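Local coordinates for protein hemolysin (Enterococcus faecalis, PDB 2R2Z) that probably binds flavin adenine dinucleotide as part of a membrane protein, and is represented here by its zinc-binding transporter-associated domain, at residues 23-26 with 27-30. Numbering follows the deposited sequence.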
loop_
_atom_site.group_PDB
_atom_site.type_symbol
_atom_site.label_atom_id
_atom_site.label_comp_id
_atom_site.label_asym_id
_atom_site.label_seq_id
_atom_site.Cartn_x
_atom_site.Cartn_y
_atom_site.Cartn_z
ATOM N N ARG A 23 2.234 -3.988 -7.322
ATOM C CA ARG A 23 3.349 -3.743 -8.232
ATOM C C ARG A 23 3.679 -2.271 -8.465
ATOM O O ARG A 23 4.714 -1.969 -9.059
ATOM C CB ARG A 23 3.093 -4.399 -9.591
ATOM C CG ARG A 23 1.871 -3.845 -10.316
ATOM C CD ARG A 23 1.810 -4.287 -11.788
ATOM N NE ARG A 23 1.929 -5.734 -11.964
ATOM C CZ ARG A 23 0.932 -6.601 -11.871
ATOM N NH1 ARG A 23 -0.294 -6.188 -11.574
ATOM N NH2 ARG A 23 1.172 -7.894 -12.068
HETATM N N MSE A 24 2.811 -1.355 -8.029
HETATM C CA MSE A 24 3.083 0.063 -8.207
HETATM C C MSE A 24 4.381 0.411 -7.498
HETATM O O MSE A 24 4.593 0.031 -6.347
HETATM C CB MSE A 24 1.935 0.898 -7.666
HETATM C CG MSE A 24 2.075 2.367 -8.005
HETATM SE SE MSE A 24 0.532 3.414 -7.398
HETATM C CE MSE A 24 0.768 4.984 -8.550
ATOM N N LEU A 25 5.252 1.140 -8.180
ATOM C CA LEU A 25 6.488 1.562 -7.549
ATOM C C LEU A 25 6.231 2.599 -6.466
ATOM O O LEU A 25 5.362 3.455 -6.617
ATOM C CB LEU A 25 7.427 2.159 -8.602
ATOM C CG LEU A 25 7.874 1.172 -9.679
ATOM C CD1 LEU A 25 8.680 1.930 -10.709
ATOM C CD2 LEU A 25 8.708 0.047 -9.103
ATOM N N ILE A 26 7.002 2.542 -5.380
ATOM C CA ILE A 26 6.931 3.572 -4.344
ATOM C C ILE A 26 7.107 4.957 -4.975
ATOM O O ILE A 26 6.375 5.897 -4.652
ATOM C CB ILE A 26 8.003 3.342 -3.249
ATOM C CG1 ILE A 26 7.781 2.010 -2.536
ATOM C CG2 ILE A 26 8.006 4.499 -2.247
ATOM C CD1 ILE A 26 8.983 1.560 -1.713
ATOM N N ASP A 27 8.086 5.097 -5.867
ATOM C CA ASP A 27 8.315 6.395 -6.497
ATOM C C ASP A 27 7.102 6.870 -7.320
ATOM O O ASP A 27 6.781 8.060 -7.340
ATOM C CB ASP A 27 9.582 6.339 -7.363
ATOM C CG ASP A 27 10.857 6.142 -6.542
ATOM O OD1 ASP A 27 10.862 6.452 -5.330
ATOM O OD2 ASP A 27 11.891 5.701 -7.123
ATOM N N GLU A 28 6.433 5.941 -7.996
ATOM C CA GLU A 28 5.203 6.227 -8.752
ATOM C C GLU A 28 4.080 6.672 -7.808
ATOM O O GLU A 28 3.379 7.644 -8.077
ATOM C CB GLU A 28 4.748 4.975 -9.533
ATOM C CG GLU A 28 5.594 4.631 -10.777
ATOM C CD GLU A 28 5.283 3.258 -11.415
ATOM O OE1 GLU A 28 4.791 2.298 -10.745
ATOM O OE2 GLU A 28 5.584 3.134 -12.631
ATOM N N PHE A 29 3.926 5.948 -6.705
ATOM C CA PHE A 29 2.937 6.295 -5.694
ATOM C C PHE A 29 3.162 7.730 -5.194
ATOM O O PHE A 29 2.228 8.522 -5.120
ATOM C CB PHE A 29 3.026 5.283 -4.537
ATOM C CG PHE A 29 2.042 5.522 -3.425
ATOM C CD1 PHE A 29 0.823 4.848 -3.396
ATOM C CD2 PHE A 29 2.348 6.398 -2.393
ATOM C CE1 PHE A 29 -0.081 5.062 -2.361
ATOM C CE2 PHE A 29 1.456 6.622 -1.365
ATOM C CZ PHE A 29 0.234 5.953 -1.346
ATOM N N ASN A 30 4.409 8.075 -4.862
ATOM C CA ASN A 30 4.686 9.423 -4.381
ATOM C C ASN A 30 4.374 10.494 -5.417
ATOM O O ASN A 30 3.855 11.551 -5.084
ATOM C CB ASN A 30 6.147 9.577 -3.966
ATOM C CG ASN A 30 6.481 8.888 -2.663
ATOM O OD1 ASN A 30 5.625 8.631 -1.810
ATOM N ND2 ASN A 30 7.762 8.622 -2.480
HETATM O O HOH W 1 4.909 -0.362 -11.491
#
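Glu28 reaches back over the start of its own helix to accept the backbone N-H of Leu25, the N-cap residue, with Leu25 N 2.9 Å from Glu28 OE1. This is the side-chain-to-backbone half of a capping box; leucine, lacking a side-chain acceptor, cannot supply the reciprocal bond. The amide meets the anti side of the carboxylate, 30° out of its plane. A water molecule donates to the same oxygen (2.8 Å from Glu28 OE1) and to Arg23 O, tying the incoming loop to the cap. Two helical bonds follow, Phe29 N to Leu25 O and Asn30 N to Ile26 O, both 2.9 Å. What leucine offers instead is an aliphatic branch against the glutamate, Leu25 CD1 lying 3.7 Å from Glu28 CD. With CG anti to the backbone N (chi1 -172°), the long, extended selenomethionine Met24 brings SE to the edge of the Phe29 ring and Met24 CE to 3.8 Å from Glu28 O. Asn30, alongside Ile26, uses both ends of its amide, OD1 bonding Thr35 OG1 and ND2 Leu37 O. Buried Ile26 and Phe29 pack on Met45 of helix 45-53, setting helix 26-33, which a short loop joins to strand 17-21 of the antiparallel sheet, against that second helix.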